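Local structure of ceramide very long chain fatty acid hydroxylase SCS7 (Saccharomyces cerevisiae, 4ZR1) at residues A[39-53]-A[73-85]. The protein hydroxylates the very long chain fatty acids of sphingolipids, probably at C-2 of the acyl chain of dihydroceramides and phytoceramides, in the membrane of the endoplasmic reticulum. Numbering follows the deposited sequence.
Sequences SIATDYSNDYKKHKF and FYVDQIHRPRHYG
Arg82 extends from Thr42 to Asp47, its CB 3.4 Å from Thr42 OG1. Its CD lies 3.6 Å from Asp47 OD1, and the chain, bent at chi2 (-77°), carries the guanidinium between Asp47 and Phe53. There NH2 forms a salt bridge with Asp47 OD1, the carboxylate standing nearly perpendicular to the guanidinium plane, while NH1 comes 3.6 Å from Phe53 CD2 and gives a weak hydrogen bond to Gln77 O. Phe53 packs on helix 71-78: Gln77 CB sits 3.4 Å from the centroid of its ring, a CH-pi contact over the face, and its edge is directed at the face of Phe73, with planes at 87°. With an alanine in place of Phe53, a gap is likely to open beside Gln77 and Phe73, and the guanidinium would lose its aromatic neighbour. Farther along, two hydrogen bonds join the loops: Thr42 N to His83 O (2.8 Å, 169°) and His83 N to the side-chain Thr42 OG1 (3.1 Å). Tyr44 OH donates a hydrogen bond to Tyr84 O (2.7 Å), on a lone pair in the carbonyl plane, and lies over the Tyr84 ring. The side chain of Ile78 lies about 6 Å from that of the zinc ligand His178. A buried ion pair, aromatic packing and loop hydrogen bonds thus join helices 44-51 and 71-78 and their adjoining loops, in a region inferred to be cytoplasmic.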
loop_
_atom_site.group_PDB
_atom_site.type_symbol
_atom_site.label_atom_id
_atom_site.label_comp_id
_atom_site.label_asym_id
_atom_site.label_seq_id
_atom_site.Cartn_x
_atom_site.Cartn_y
_atom_site.Cartn_z
ATOM N N SER A 39 -8.392 -15.916 -2.742
ATOM C CA SER A 39 -7.889 -16.058 -4.107
ATOM C C SER A 39 -8.980 -16.548 -5.056
ATOM O O SER A 39 -8.703 -16.935 -6.198
ATOM C CB SER A 39 -6.691 -17.009 -4.151
ATOM O OG SER A 39 -5.541 -16.408 -3.579
ATOM N N ILE A 40 -10.221 -16.530 -4.577
ATOM C CA ILE A 40 -11.365 -16.866 -5.418
ATOM C C ILE A 40 -11.613 -15.794 -6.478
ATOM O O ILE A 40 -11.925 -14.642 -6.155
ATOM C CB ILE A 40 -12.642 -17.035 -4.597
ATOM C CG1 ILE A 40 -12.480 -18.175 -3.590
ATOM C CG2 ILE A 40 -13.820 -17.290 -5.527
ATOM C CD1 ILE A 40 -13.718 -18.436 -2.774
ATOM N N ALA A 41 -11.473 -16.180 -7.741
ATOM C CA ALA A 41 -11.607 -15.238 -8.843
ATOM C C ALA A 41 -13.000 -14.619 -8.880
ATOM O O ALA A 41 -14.003 -15.311 -8.746
ATOM C CB ALA A 41 -11.297 -15.925 -10.175
ATOM N N THR A 42 -13.047 -13.306 -9.049
ATOM C CA THR A 42 -14.302 -12.590 -9.211
ATOM C C THR A 42 -14.905 -12.918 -10.570
ATOM O O THR A 42 -14.177 -13.004 -11.557
ATOM C CB THR A 42 -14.084 -11.055 -9.067
ATOM O OG1 THR A 42 -13.821 -10.733 -7.692
ATOM C CG2 THR A 42 -15.294 -10.267 -9.550
ATOM N N ASP A 43 -16.221 -13.146 -10.609
ATOM C CA ASP A 43 -16.979 -13.167 -11.862
ATOM C C ASP A 43 -17.066 -11.739 -12.408
ATOM O O ASP A 43 -17.717 -10.891 -11.800
ATOM C CB ASP A 43 -18.380 -13.742 -11.630
ATOM C CG ASP A 43 -19.158 -13.976 -12.922
ATOM O OD1 ASP A 43 -18.824 -13.383 -13.968
ATOM O OD2 ASP A 43 -20.136 -14.749 -12.879
ATOM N N TYR A 44 -16.427 -11.467 -13.546
ATOM C CA TYR A 44 -16.315 -10.084 -14.020
ATOM C C TYR A 44 -17.685 -9.502 -14.383
ATOM O O TYR A 44 -18.078 -8.461 -13.848
ATOM C CB TYR A 44 -15.375 -9.974 -15.229
ATOM C CG TYR A 44 -14.009 -10.609 -15.045
ATOM C CD1 TYR A 44 -13.518 -10.909 -13.777
ATOM C CD2 TYR A 44 -13.205 -10.905 -16.149
ATOM C CE1 TYR A 44 -12.278 -11.494 -13.610
ATOM C CE2 TYR A 44 -11.963 -11.489 -15.994
ATOM C CZ TYR A 44 -11.505 -11.783 -14.721
ATOM O OH TYR A 44 -10.272 -12.359 -14.550
ATOM N N SER A 45 -18.402 -10.173 -15.289
ATOM C CA SER A 45 -19.731 -9.724 -15.712
ATOM C C SER A 45 -20.675 -9.489 -14.544
ATOM O O SER A 45 -21.331 -8.450 -14.465
ATOM C CB SER A 45 -20.372 -10.727 -16.672
ATOM O OG SER A 45 -19.820 -10.626 -17.965
ATOM N N ASN A 46 -20.748 -10.450 -13.638
ATOM C CA ASN A 46 -21.645 -10.325 -12.501
ATOM C C ASN A 46 -21.301 -9.089 -11.681
ATOM O O ASN A 46 -22.180 -8.296 -11.323
ATOM C CB ASN A 46 -21.589 -11.584 -11.629
ATOM C CG ASN A 46 -22.758 -11.676 -10.657
ATOM O OD1 ASN A 46 -23.766 -10.980 -10.807
ATOM N ND2 ASN A 46 -22.632 -12.547 -9.660
ATOM N N ASP A 47 -20.008 -8.923 -11.424
ATOM C CA ASP A 47 -19.503 -7.854 -10.577
ATOM C C ASP A 47 -19.785 -6.468 -11.163
ATOM O O ASP A 47 -20.142 -5.543 -10.431
ATOM C CB ASP A 47 -18.001 -8.051 -10.345
ATOM C CG ASP A 47 -17.406 -7.003 -9.444
ATOM O OD1 ASP A 47 -17.542 -7.136 -8.206
ATOM O OD2 ASP A 47 -16.791 -6.052 -9.975
ATOM N N TYR A 48 -19.629 -6.320 -12.476
ATOM C CA TYR A 48 -19.910 -5.037 -13.110
ATOM C C TYR A 48 -21.398 -4.728 -13.039
ATOM O O TYR A 48 -21.794 -3.626 -12.671
ATOM C CB TYR A 48 -19.431 -5.035 -14.554
ATOM C CG TYR A 48 -19.596 -3.716 -15.285
ATOM C CD1 TYR A 48 -18.823 -2.613 -14.949
ATOM C CD2 TYR A 48 -20.489 -3.590 -16.352
ATOM C CE1 TYR A 48 -18.953 -1.414 -15.636
ATOM C CE2 TYR A 48 -20.622 -2.398 -17.038
ATOM C CZ TYR A 48 -19.849 -1.317 -16.677
ATOM O OH TYR A 48 -19.972 -0.126 -17.350
ATOM N N LYS A 49 -22.223 -5.713 -13.369
ATOM C CA LYS A 49 -23.663 -5.518 -13.348
ATOM C C LYS A 49 -24.165 -5.247 -11.934
ATOM O O LYS A 49 -25.058 -4.427 -11.737
ATOM C CB LYS A 49 -24.377 -6.734 -13.937
ATOM C CG LYS A 49 -25.891 -6.612 -13.962
ATOM C CD LYS A 49 -26.333 -5.434 -14.819
ATOM C CE LYS A 49 -27.847 -5.394 -14.983
ATOM N NZ LYS A 49 -28.309 -4.161 -15.691
ATOM N N LYS A 50 -23.582 -5.926 -10.951
ATOM C CA LYS A 50 -24.059 -5.811 -9.578
ATOM C C LYS A 50 -23.692 -4.473 -8.934
ATOM O O LYS A 50 -24.550 -3.809 -8.368
ATOM C CB LYS A 50 -23.528 -6.966 -8.728
ATOM C CG LYS A 50 -24.109 -7.004 -7.319
ATOM C CD LYS A 50 -23.738 -8.271 -6.566
ATOM C CE LYS A 50 -24.274 -8.242 -5.137
ATOM N NZ LYS A 50 -23.924 -9.476 -4.366
ATOM N N HIS A 51 -22.430 -4.068 -9.030
ATOM C CA HIS A 51 -21.963 -2.888 -8.301
ATOM C C HIS A 51 -21.822 -1.649 -9.186
ATOM O O HIS A 51 -21.654 -0.536 -8.679
ATOM C CB HIS A 51 -20.630 -3.194 -7.611
ATOM C CG HIS A 51 -20.693 -4.365 -6.678
ATOM N ND1 HIS A 51 -21.308 -4.303 -5.444
ATOM C CD2 HIS A 51 -20.216 -5.627 -6.797
ATOM C CE1 HIS A 51 -21.209 -5.477 -4.845
ATOM N NE2 HIS A 51 -20.550 -6.298 -5.644
ATOM N N LYS A 52 -21.900 -1.847 -10.502
ATOM C CA LYS A 52 -21.873 -0.744 -11.465
ATOM C C LYS A 52 -20.627 0.124 -11.292
ATOM O O LYS A 52 -20.700 1.351 -11.308
ATOM C CB LYS A 52 -23.146 0.110 -11.338
ATOM C CG LYS A 52 -24.416 -0.572 -11.850
ATOM C CD LYS A 52 -25.559 0.422 -12.049
ATOM C CE LYS A 52 -25.884 0.619 -13.526
ATOM N NZ LYS A 52 -26.738 1.817 -13.795
ATOM N N PHE A 53 -19.481 -0.525 -11.132
ATOM C CA PHE A 53 -18.240 0.181 -10.834
ATOM C C PHE A 53 -17.214 0.081 -11.969
ATOM O O PHE A 53 -17.250 0.852 -12.917
ATOM C CB PHE A 53 -17.651 -0.360 -9.534
ATOM C CG PHE A 53 -16.432 0.377 -9.056
ATOM C CD1 PHE A 53 -16.430 1.760 -8.963
ATOM C CD2 PHE A 53 -15.301 -0.317 -8.655
ATOM C CE1 PHE A 53 -15.307 2.438 -8.514
ATOM C CE2 PHE A 53 -14.172 0.355 -8.199
ATOM C CZ PHE A 53 -14.175 1.731 -8.129
ATOM N N PHE A 73 -18.529 7.459 -4.069
ATOM C CA PHE A 73 -18.775 6.168 -4.695
ATOM C C PHE A 73 -17.465 5.477 -5.048
ATOM O O PHE A 73 -17.297 4.274 -4.821
ATOM C CB PHE A 73 -19.632 6.341 -5.936
ATOM C CG PHE A 73 -19.888 5.063 -6.678
ATOM C CD1 PHE A 73 -20.610 4.040 -6.084
ATOM C CD2 PHE A 73 -19.415 4.888 -7.978
ATOM C CE1 PHE A 73 -20.859 2.861 -6.763
ATOM C CE2 PHE A 73 -19.657 3.711 -8.667
ATOM C CZ PHE A 73 -20.383 2.693 -8.059
ATOM N N TYR A 74 -16.535 6.246 -5.601
ATOM C CA TYR A 74 -15.212 5.723 -5.901
ATOM C C TYR A 74 -14.516 5.160 -4.652
ATOM O O TYR A 74 -13.966 4.054 -4.697
ATOM C CB TYR A 74 -14.337 6.804 -6.534
ATOM C CG TYR A 74 -12.890 6.408 -6.548
ATOM C CD1 TYR A 74 -12.401 5.518 -7.504
ATOM C CD2 TYR A 74 -12.015 6.882 -5.580
ATOM C CE1 TYR A 74 -11.069 5.132 -7.507
ATOM C CE2 TYR A 74 -10.684 6.501 -5.572
ATOM C CZ TYR A 74 -10.215 5.629 -6.534
ATOM O OH TYR A 74 -8.891 5.258 -6.512
ATOM N N VAL A 75 -14.534 5.914 -3.546
ATOM C CA VAL A 75 -13.832 5.486 -2.331
ATOM C C VAL A 75 -14.536 4.294 -1.699
ATOM O O VAL A 75 -13.892 3.418 -1.141
ATOM C CB VAL A 75 -13.696 6.623 -1.265
ATOM C CG1 VAL A 75 -12.980 7.822 -1.844
ATOM C CG2 VAL A 75 -15.042 7.038 -0.717
ATOM N N ASP A 76 -15.856 4.247 -1.805
ATOM C CA ASP A 76 -16.598 3.146 -1.221
ATOM C C ASP A 76 -16.332 1.865 -1.990
ATOM O O ASP A 76 -16.322 0.775 -1.429
ATOM C CB ASP A 76 -18.095 3.448 -1.212
ATOM C CG ASP A 76 -18.889 2.400 -0.461
ATOM O OD1 ASP A 76 -19.397 1.458 -1.107
ATOM O OD2 ASP A 76 -18.984 2.508 0.783
ATOM N N GLN A 77 -16.105 2.004 -3.286
ATOM C CA GLN A 77 -16.072 0.845 -4.158
ATOM C C GLN A 77 -14.666 0.282 -4.346
ATOM O O GLN A 77 -14.491 -0.933 -4.437
ATOM C CB GLN A 77 -16.689 1.212 -5.504
ATOM C CG GLN A 77 -17.540 0.121 -6.099
ATOM C CD GLN A 77 -18.736 -0.215 -5.267
ATOM O OE1 GLN A 77 -19.300 0.640 -4.583
ATOM N NE2 GLN A 77 -19.127 -1.479 -5.301
ATOM N N ILE A 78 -13.673 1.168 -4.396
ATOM C CA ILE A 78 -12.280 0.777 -4.618
ATOM C C ILE A 78 -11.699 -0.017 -3.441
ATOM O O ILE A 78 -10.763 -0.798 -3.621
ATOM C CB ILE A 78 -11.380 2.012 -4.873
ATOM C CG1 ILE A 78 -10.096 1.614 -5.599
ATOM C CG2 ILE A 78 -11.044 2.730 -3.565
ATOM C CD1 ILE A 78 -10.313 1.124 -7.005
ATOM N N HIS A 79 -12.258 0.182 -2.243
ATOM C CA HIS A 79 -11.784 -0.509 -1.045
ATOM C C HIS A 79 -12.590 -1.779 -0.757
ATOM O O HIS A 79 -12.354 -2.464 0.235
ATOM C CB HIS A 79 -11.827 0.419 0.175
ATOM C CG HIS A 79 -10.950 1.627 0.049
ATOM N ND1 HIS A 79 -11.445 2.878 -0.247
ATOM C CD2 HIS A 79 -9.609 1.775 0.175
ATOM C CE1 HIS A 79 -10.449 3.744 -0.299
ATOM N NE2 HIS A 79 -9.323 3.101 -0.053
ATOM N N ARG A 80 -13.545 -2.099 -1.620
ATOM C CA ARG A 80 -14.218 -3.383 -1.507
ATOM C C ARG A 80 -13.556 -4.329 -2.498
ATOM O O ARG A 80 -13.698 -4.165 -3.706
ATOM C CB ARG A 80 -15.716 -3.229 -1.742
ATOM C CG ARG A 80 -16.356 -2.294 -0.718
ATOM C CD ARG A 80 -17.839 -2.110 -0.936
ATOM N NE ARG A 80 -18.553 -3.373 -0.832
ATOM C CZ ARG A 80 -19.874 -3.483 -0.883
ATOM N NH1 ARG A 80 -20.451 -4.676 -0.785
ATOM N NH2 ARG A 80 -20.617 -2.394 -1.029
ATOM N N PRO A 81 -12.787 -5.301 -1.977
ATOM C CA PRO A 81 -11.826 -6.043 -2.802
ATOM C C PRO A 81 -12.434 -6.998 -3.823
ATOM O O PRO A 81 -13.497 -7.575 -3.612
ATOM C CB PRO A 81 -11.005 -6.826 -1.762
ATOM C CG PRO A 81 -11.892 -6.919 -0.560
ATOM C CD PRO A 81 -12.676 -5.644 -0.547
ATOM N N ARG A 82 -11.736 -7.151 -4.939
ATOM C CA ARG A 82 -12.063 -8.177 -5.909
ATOM C C ARG A 82 -10.810 -9.016 -6.133
ATOM O O ARG A 82 -9.772 -8.761 -5.524
ATOM C CB ARG A 82 -12.551 -7.565 -7.226
ATOM C CG ARG A 82 -13.080 -6.146 -7.116
ATOM C CD ARG A 82 -14.483 -6.072 -6.532
ATOM N NE ARG A 82 -14.884 -4.685 -6.312
ATOM C CZ ARG A 82 -16.091 -4.209 -6.593
ATOM N NH1 ARG A 82 -16.379 -2.935 -6.370
ATOM N NH2 ARG A 82 -17.008 -5.012 -7.109
ATOM N N HIS A 83 -10.905 -10.016 -7.000
ATOM C CA HIS A 83 -9.751 -10.825 -7.367
ATOM C C HIS A 83 -9.815 -11.167 -8.855
ATOM O O HIS A 83 -10.815 -11.703 -9.334
ATOM C CB HIS A 83 -9.688 -12.102 -6.513
ATOM C CG HIS A 83 -8.415 -12.874 -6.677
ATOM N ND1 HIS A 83 -7.181 -12.362 -6.333
ATOM C CD2 HIS A 83 -8.183 -14.116 -7.166
ATOM C CE1 HIS A 83 -6.246 -13.255 -6.601
ATOM N NE2 HIS A 83 -6.827 -14.329 -7.102
ATOM N N TYR A 84 -8.749 -10.854 -9.585
ATOM C CA TYR A 84 -8.702 -11.123 -11.025
ATOM C C TYR A 84 -8.493 -12.600 -11.345
ATOM O O TYR A 84 -8.789 -13.053 -12.450
ATOM C CB TYR A 84 -7.595 -10.301 -11.681
ATOM C CG TYR A 84 -7.652 -10.287 -13.188
ATOM C CD1 TYR A 84 -8.626 -9.551 -13.859
ATOM C CD2 TYR A 84 -6.723 -10.986 -13.943
ATOM C CE1 TYR A 84 -8.686 -9.530 -15.245
ATOM C CE2 TYR A 84 -6.773 -10.964 -15.331
ATOM C CZ TYR A 84 -7.759 -10.236 -15.973
ATOM O OH TYR A 84 -7.819 -10.216 -17.345
ATOM N N GLY A 85 -7.983 -13.350 -10.374
ATOM C CA GLY A 85 -7.627 -14.737 -10.590
ATOM C C GLY A 85 -6.125 -14.904 -10.579
ATOM O O GLY A 85 -5.415 -14.135 -9.936
#